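Local coordinates for solute binding protein MsmE (Bacillus subtilis subsp. subtilis str. 168, PDB 4R6H), which binds melibiose, raffinose and stachyose as the solute-binding component of an ABC transporter complex that imports these sugars, at residues S232-L235 with K236-Q239; K337-A340 with E341-L345; R410-K413 with R414-Q418. All coordinates share one frame; numbering follows the deposited sequence.

Contact 1 (S232-L235 with K236-Q239); sequences SEIL and KQMQ
Ile234 and Met238 meet one turn apart on the buried face of helix 229-240, a local i to i+4 side-chain contact within an unbroken alpha helix. Four backbone bonds of the same spacing run through the turn; the shortest, Gln237 N to Glu233 O, is 2.8 Å long and nearly straight at 166°. On the buried face the evidence is methyl against methyl: Ile234 CG2 lies 3.5 Å from Met238 CE. Ile234 divides its work between its branches, since CG1 stands beside the backbone N (chi1 -69°) and carries CD1 to 3.6 Å from Gln237 OE1. In the two-lobed fold of the solute-binding protein 1 family, this helix is packed into a helical layer of one lobe. Ile234 and Met238 both press on Ile167 of helix 163-177, and Leu235 packs on Phe194 and Tyr197 of helix 192-206. The polar face is organised differently. Lys236 bends at its second torsion (69°) and its NZ donates 2.8 Å to Gln239 OE1, lying in the carbonyl plane on a lone pair. Asp397 OD1 forms a salt bridge with the same ammonium and accepts a hydrogen bond from Gln239 NE2, so both ends of the amide are engaged, which probably fixes its rotation. The buried hydroxyl of Ser232 is hydrogen-bonded to that of Tyr198.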
loop_
_atom_site.group_PDB
_atom_site.type_symbol
_atom_site.label_atom_id
_atom_site.label_comp_id
_atom_site.label_asym_id
_atom_site.label_seq_id
_atom_site.Cartn_x
_atom_site.Cartn_y
_atom_site.Cartn_z
ATOM N N SER A 232 11.293 -12.305 -11.700
ATOM C CA SER A 232 12.119 -11.662 -12.698
ATOM C C SER A 232 11.946 -12.294 -14.111
ATOM O O SER A 232 11.976 -11.587 -15.131
ATOM C CB SER A 232 13.582 -11.724 -12.280
ATOM O OG SER A 232 13.817 -10.865 -11.146
ATOM N N GLU A 233 11.781 -13.612 -14.113
ATOM C CA GLU A 233 11.500 -14.326 -15.362
ATOM C C GLU A 233 10.193 -13.854 -15.990
ATOM O O GLU A 233 10.145 -13.595 -17.199
ATOM C CB GLU A 233 11.529 -15.829 -15.168
ATOM C CG GLU A 233 12.962 -16.314 -14.991
ATOM C CD GLU A 233 13.026 -17.715 -14.508
ATOM O OE1 GLU A 233 12.269 -18.059 -13.593
ATOM O OE2 GLU A 233 13.820 -18.467 -15.064
ATOM N N ILE A 234 9.161 -13.716 -15.170
ATOM C CA ILE A 234 7.882 -13.241 -15.674
ATOM C C ILE A 234 8.021 -11.829 -16.257
ATOM O O ILE A 234 7.552 -11.508 -17.342
ATOM C CB ILE A 234 6.815 -13.274 -14.577
ATOM C CG1 ILE A 234 6.430 -14.709 -14.182
ATOM C CG2 ILE A 234 5.580 -12.514 -15.088
ATOM C CD1 ILE A 234 5.903 -15.569 -15.336
ATOM N N LEU A 235 8.729 -10.953 -15.544
ATOM C CA LEU A 235 8.909 -9.578 -16.025
ATOM C C LEU A 235 9.679 -9.545 -17.354
ATOM O O LEU A 235 9.338 -8.829 -18.259
ATOM C CB LEU A 235 9.591 -8.711 -14.949
ATOM C CG LEU A 235 9.631 -7.197 -15.198
ATOM C CD1 LEU A 235 8.235 -6.667 -15.481
ATOM C CD2 LEU A 235 10.306 -6.482 -14.012
ATOM N N LYS A 236 10.691 -10.395 -17.466
ATOM C CA LYS A 236 11.469 -10.508 -18.678
ATOM C C LYS A 236 10.643 -11.096 -19.824
ATOM O O LYS A 236 10.768 -10.585 -20.935
ATOM C CB LYS A 236 12.740 -11.333 -18.428
ATOM C CG LYS A 236 13.702 -11.286 -19.636
ATOM C CD LYS A 236 14.298 -9.885 -19.761
ATOM C CE LYS A 236 15.305 -9.802 -20.893
ATOM N NZ LYS A 236 15.897 -8.445 -20.942
ATOM N N GLN A 237 9.812 -12.090 -19.523
ATOM C CA GLN A 237 8.823 -12.589 -20.508
ATOM C C GLN A 237 7.925 -11.489 -21.026
ATOM O O GLN A 237 7.734 -11.291 -22.237
ATOM C CB GLN A 237 7.975 -13.669 -19.898
ATOM C CG GLN A 237 8.717 -14.934 -19.645
ATOM C CD GLN A 237 7.904 -15.896 -18.822
ATOM O OE1 GLN A 237 6.644 -15.903 -18.871
ATOM N NE2 GLN A 237 8.600 -16.724 -18.056
ATOM N N MET A 238 7.407 -10.684 -20.110
ATOM C CA MET A 238 6.524 -9.603 -20.530
ATOM C C MET A 238 7.262 -8.616 -21.405
ATOM O O MET A 238 6.738 -8.138 -22.386
ATOM C CB MET A 238 5.954 -8.883 -19.288
ATOM C CG MET A 238 5.078 -9.786 -18.461
ATOM S SD MET A 238 4.606 -8.997 -16.880
ATOM C CE MET A 238 3.332 -10.106 -16.313
ATOM N N GLN A 239 8.490 -8.261 -21.042
ATOM C CA GLN A 239 9.260 -7.367 -21.883
ATOM C C GLN A 239 9.507 -7.977 -23.270
ATOM O O GLN A 239 9.226 -7.386 -24.311
ATOM C CB GLN A 239 10.584 -7.051 -21.203
ATOM C CG GLN A 239 11.447 -6.076 -21.967
ATOM C CD GLN A 239 12.908 -6.163 -21.571
ATOM O OE1 GLN A 239 13.485 -7.250 -21.555
ATOM N NE2 GLN A 239 13.512 -5.026 -21.271
#

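Contact 2 (K337-A340 with E341-L345); sequences KQMA and EATSL
Ala340 O is gripped by both donors of Thr343, and Leu345 N adds a third, weak bond. Helix 333-343 ends here in a Schellman motif: Ser344 takes a positive phi of 62°, its N bonds Glu341 O at 3.1 Å, and Leu345 N makes the weak 3.4 Å bond to Ala340 O. The threonine bonds are additional to that pair. Thr343 OG1 donates over 2.7 Å to Ala340 O, in the carbonyl plane and on a lone pair, while Thr343 N, 3.0 Å from Ala340 O, stands 61° out of that plane. The threonine owes its side-chain bond to a first torsion of 75°, which sets OG1 between the backbone N and the carbonyl carbon, facing back down the last turn. Asn139 ND2 is also hydrogen-bonded to this buried hydroxyl, tying the helix end to a neighbouring loop.

One turn earlier, on the outer side, Lys337 and Glu341 form an i to i+4 salt bridge. The lysine is extended as far as CE and then turns, bringing NZ to 2.8 Å from Glu341 OE2 on the syn side of the carboxylate. Water 1 accepts from Lys337 NZ at 3.0 Å and donates weakly to Glu341 OE1, so it spans the pair beside the direct bond. Glu341 OE2 has a second donor in Asp355 N, which would further favour its charged form.

Helix 44-60 flanks another side, where Ala342 touches Thr49 and Thr343 touches Glu46. Met339 packs on Met41 and Ile138, and its doubly bent chain crosses Thr343 at about a right angle, placing CE 4.0 Å from Ala342 CB and 4.1 Å from Thr343 CG2.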
loop_
_atom_site.group_PDB
_atom_site.type_symbol
_atom_site.label_atom_id
_atom_site.label_comp_id
_atom_site.label_asym_id
_atom_site.label_seq_id
_atom_site.Cartn_x
_atom_site.Cartn_y
_atom_site.Cartn_z
ATOM N N LYS A 337 -15.724 8.856 7.956
ATOM C CA LYS A 337 -16.140 8.844 6.547
ATOM C C LYS A 337 -15.472 9.971 5.773
ATOM O O LYS A 337 -14.911 9.781 4.677
ATOM C CB LYS A 337 -17.676 8.937 6.451
ATOM C CG LYS A 337 -18.247 8.900 5.039
ATOM C CD LYS A 337 -19.767 8.940 5.118
ATOM C CE LYS A 337 -20.434 8.781 3.768
ATOM N NZ LYS A 337 -20.266 9.962 2.891
ATOM N N GLN A 338 -15.489 11.173 6.360
ATOM C CA GLN A 338 -14.863 12.324 5.755
ATOM C C GLN A 338 -13.371 12.136 5.504
ATOM O O GLN A 338 -12.842 12.369 4.403
ATOM C CB GLN A 338 -15.161 13.570 6.588
ATOM C CG GLN A 338 -14.601 14.838 6.011
ATOM C CD GLN A 338 -14.928 16.036 6.879
ATOM O OE1 GLN A 338 -15.660 15.914 7.847
ATOM N NE2 GLN A 338 -14.338 17.171 6.553
ATOM N N MET A 339 -12.665 11.695 6.544
ATOM C CA MET A 339 -11.235 11.485 6.394
ATOM C C MET A 339 -10.924 10.397 5.358
ATOM O O MET A 339 -10.071 10.585 4.513
ATOM C CB MET A 339 -10.597 11.180 7.736
ATOM C CG MET A 339 -9.092 11.181 7.755
ATOM S SD MET A 339 -8.356 12.829 7.545
ATOM C CE MET A 339 -7.736 12.771 5.867
ATOM N N ALA A 340 -11.642 9.270 5.418
ATOM C CA ALA A 340 -11.406 8.200 4.460
ATOM C C ALA A 340 -11.641 8.643 3.025
ATOM O O ALA A 340 -10.819 8.366 2.136
ATOM C CB ALA A 340 -12.253 6.982 4.818
ATOM N N GLU A 341 -12.733 9.358 2.794
ATOM C CA GLU A 341 -12.982 9.850 1.447
ATOM C C GLU A 341 -11.872 10.756 0.896
ATOM O O GLU A 341 -11.524 10.713 -0.279
ATOM C CB GLU A 341 -14.341 10.551 1.399
ATOM C CG GLU A 341 -15.478 9.545 1.469
ATOM C CD GLU A 341 -16.876 10.136 1.554
ATOM O OE1 GLU A 341 -17.035 11.370 1.439
ATOM O OE2 GLU A 341 -17.829 9.347 1.744
ATOM N N ALA A 342 -11.287 11.572 1.748
ATOM C CA ALA A 342 -10.166 12.414 1.336
ATOM C C ALA A 342 -8.948 11.625 0.874
ATOM O O ALA A 342 -8.159 12.096 0.076
ATOM C CB ALA A 342 -9.789 13.348 2.454
ATOM N N THR A 343 -8.797 10.405 1.412
ATOM C CA THR A 343 -7.717 9.503 1.070
ATOM C C THR A 343 -8.035 8.543 -0.075
ATOM O O THR A 343 -7.153 7.754 -0.482
ATOM C CB THR A 343 -7.288 8.620 2.277
ATOM O OG1 THR A 343 -8.258 7.579 2.520
ATOM C CG2 THR A 343 -7.076 9.470 3.547
ATOM N N SER A 344 -9.280 8.579 -0.550
ATOM C CA SER A 344 -9.771 7.720 -1.633
ATOM C C SER A 344 -9.728 6.240 -1.298
ATOM O O SER A 344 -9.674 5.396 -2.194
ATOM C CB SER A 344 -9.042 8.006 -2.959
ATOM O OG SER A 344 -9.235 9.391 -3.305
ATOM N N LEU A 345 -9.818 5.911 -0.009
ATOM C CA LEU A 345 -9.722 4.533 0.433
ATOM C C LEU A 345 -10.770 4.241 1.451
ATOM O O LEU A 345 -11.312 5.160 2.108
ATOM C CB LEU A 345 -8.326 4.283 1.022
ATOM C CG LEU A 345 -7.139 4.220 0.086
ATOM C CD1 LEU A 345 -5.819 4.201 0.813
ATOM C CD2 LEU A 345 -7.269 2.989 -0.794
HETATM O O HOH W 1 -18.932 12.325 4.154
#

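Contact 3 (R410-K413 with R414-Q418); sequences REYK and RLREQ
Regular i to i+4 backbone bonds join Arg410-Lys413 to Arg414-Gln418, as in the 2.8 Å bond from Leu415 N to Glu411 O, so side chains three and four residues apart emerge close together. The side chains of Glu411 and Arg414 run alongside each other from neighbouring turns. The glutamate chain bends at its second torsion (-80°), and OE1 presents its syn lone pair to Arg414 NH2 at 2.7 Å. Arg414 NE adds a weak bond to the same Glu411 OE1, at 3.4 Å. Both bonds end on OE1, and with the carboxylate and guanidinium planes 81° apart this is not a flat two-oxygen pairing. Leu415 CG lies over one guanidinium face, offset toward its rim. Were Glu411 replaced by an alanine, the Arg414 guanidinium would probably lose its charge mate within this turn and be freer to rotate.

Helix 401-420 is the last helix of this solute-binding protein, and its buried side rests on helix 383-395 and nearby loops, where Tyr412 and Leu415 both touch Met383 and Pro380. Tyr412 also meets Trp225 edge-to-face. Over the tyrosine ring runs Arg416, whose CD sits 3.8 Å from the ring centroid and only 13° off the normal: a CH-pi contact almost at the centre. The polar ends then go to one place. Tyr412 OH, Lys413 NZ and Arg416 NH1 bond the carbonyl oxygens of Leu218, Gly221 and Ile219 respectively, at the end of helix 215-220. Water 2 accepts from both cations, 2.9 Å from Lys413 NZ and 2.8 Å from Arg416 NE, the latter at the guanidinium edge and in its plane. The shared water and the carbonyl groups probably ease the like charges of Lys413 NZ and Arg416 NE, 4.8 Å apart.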
loop_
_atom_site.group_PDB
_atom_site.type_symbol
_atom_site.label_atom_id
_atom_site.label_comp_id
_atom_site.label_asym_id
_atom_site.label_seq_id
_atom_site.Cartn_x
_atom_site.Cartn_y
_atom_site.Cartn_z
ATOM N N ARG A 410 22.330 -10.785 -1.636
ATOM C CA ARG A 410 23.445 -10.037 -1.039
ATOM C C ARG A 410 22.931 -8.812 -0.282
ATOM O O ARG A 410 23.337 -8.558 0.847
ATOM C CB ARG A 410 24.446 -9.599 -2.118
ATOM C CG ARG A 410 25.272 -10.720 -2.727
ATOM C CD ARG A 410 26.440 -10.190 -3.562
ATOM N NE ARG A 410 26.042 -9.503 -4.800
ATOM C CZ ARG A 410 25.787 -10.100 -5.978
ATOM N NH1 ARG A 410 25.849 -11.419 -6.129
ATOM N NH2 ARG A 410 25.448 -9.368 -7.025
ATOM N N GLU A 411 22.026 -8.047 -0.891
ATOM C CA GLU A 411 21.454 -6.884 -0.215
ATOM C C GLU A 411 20.613 -7.243 1.017
ATOM O O GLU A 411 20.622 -6.542 2.029
ATOM C CB GLU A 411 20.549 -6.149 -1.207
ATOM C CG GLU A 411 21.271 -5.501 -2.364
ATOM C CD GLU A 411 21.905 -4.174 -1.980
ATOM O OE1 GLU A 411 21.805 -3.762 -0.800
ATOM O OE2 GLU A 411 22.498 -3.537 -2.864
ATOM N N TYR A 412 19.840 -8.325 0.924
ATOM C CA TYR A 412 19.085 -8.834 2.044
ATOM C C TYR A 412 20.004 -9.128 3.224
ATOM O O TYR A 412 19.741 -8.678 4.337
ATOM C CB TYR A 412 18.344 -10.068 1.557
ATOM C CG TYR A 412 17.638 -10.962 2.524
ATOM C CD1 TYR A 412 16.349 -10.682 3.005
ATOM C CD2 TYR A 412 18.230 -12.170 2.903
ATOM C CE1 TYR A 412 15.696 -11.563 3.838
ATOM C CE2 TYR A 412 17.584 -13.063 3.734
ATOM C CZ TYR A 412 16.321 -12.766 4.202
ATOM O OH TYR A 412 15.689 -13.668 5.027
ATOM N N LYS A 413 21.082 -9.833 2.950
ATOM C CA LYS A 413 22.046 -10.195 3.988
ATOM C C LYS A 413 22.690 -8.939 4.581
ATOM O O LYS A 413 22.783 -8.785 5.819
ATOM C CB LYS A 413 23.122 -11.133 3.415
ATOM C CG LYS A 413 23.130 -12.535 3.994
ATOM C CD LYS A 413 22.017 -13.404 3.435
ATOM C CE LYS A 413 21.911 -14.694 4.232
ATOM N NZ LYS A 413 21.274 -14.477 5.561
ATOM N N ARG A 414 23.125 -8.058 3.702
ATOM C CA ARG A 414 23.756 -6.800 4.123
ATOM C C ARG A 414 22.834 -5.945 4.988
ATOM O O ARG A 414 23.246 -5.424 6.032
ATOM C CB ARG A 414 24.217 -5.985 2.930
ATOM C CG ARG A 414 24.952 -4.712 3.337
ATOM C CD ARG A 414 25.451 -3.922 2.140
ATOM N NE ARG A 414 24.349 -3.365 1.345
ATOM C CZ ARG A 414 23.619 -2.298 1.685
ATOM N NH1 ARG A 414 23.844 -1.642 2.825
ATOM N NH2 ARG A 414 22.645 -1.880 0.870
ATOM N N LEU A 415 21.592 -5.768 4.546
ATOM C CA LEU A 415 20.673 -4.880 5.251
ATOM C C LEU A 415 20.181 -5.479 6.556
ATOM O O LEU A 415 19.904 -4.745 7.504
ATOM C CB LEU A 415 19.509 -4.469 4.347
ATOM C CG LEU A 415 19.869 -3.516 3.215
ATOM C CD1 LEU A 415 18.740 -3.489 2.182
ATOM C CD2 LEU A 415 20.087 -2.117 3.784
ATOM N N ARG A 416 20.070 -6.809 6.619
ATOM C CA ARG A 416 19.810 -7.483 7.897
ATOM C C ARG A 416 20.961 -7.264 8.850
ATOM O O ARG A 416 20.744 -7.020 10.028
ATOM C CB ARG A 416 19.571 -8.980 7.718
ATOM C CG ARG A 416 18.219 -9.309 7.115
ATOM C CD ARG A 416 18.081 -10.799 6.800
ATOM N NE ARG A 416 18.264 -11.631 7.989
ATOM C CZ ARG A 416 17.290 -12.004 8.813
ATOM N NH1 ARG A 416 16.030 -11.655 8.591
ATOM N NH2 ARG A 416 17.582 -12.748 9.879
ATOM N N GLU A 417 22.188 -7.365 8.333
ATOM C CA GLU A 417 23.403 -7.237 9.161
ATOM C C GLU A 417 23.562 -5.818 9.706
ATOM O O GLU A 417 24.107 -5.628 10.790
ATOM C CB GLU A 417 24.634 -7.613 8.347
ATOM C CG GLU A 417 25.865 -7.920 9.174
ATOM C CD GLU A 417 26.954 -8.543 8.332
ATOM O OE1 GLU A 417 26.998 -8.255 7.113
ATOM O OE2 GLU A 417 27.754 -9.325 8.889
ATOM N N GLN A 418 23.085 -4.840 8.937
ATOM C CA GLN A 418 23.122 -3.427 9.318
ATOM C C GLN A 418 21.963 -3.051 10.266
ATOM O O GLN A 418 22.182 -2.382 11.277
ATOM C CB GLN A 418 23.137 -2.572 8.045
ATOM C CG GLN A 418 22.661 -1.134 8.180
ATOM C CD GLN A 418 22.825 -0.378 6.875
ATOM O OE1 GLN A 418 23.923 -0.321 6.318
ATOM N NE2 GLN A 418 21.737 0.196 6.373
HETATM O O HOH W 2 20.913 -12.454 7.656
#

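How the contacts relate
Contacts 1 and 3 belong to one helical neighbourhood: helix 229-240 touches helix 401-420 through Pro401, and both lean on helix 383-395, although the contact centres are 26 Å apart. Contact 2 lies across the chain's centre, 36 Å from contact 1 and 37 Å from contact 3 between centres. Contact 1 contains the highest share of buried residues and turns mainly on apolar packing; contact 3 is the most exposed and depends on arginine chemistry. Contact 2 is a helix end, where backbone donors and a threonine hydroxyl converge on one carbonyl beside a surface salt bridge. Lys236 pairs with an amide and Asp397, Lys337 with a carboxylate, Lys413 with a carbonyl and a water.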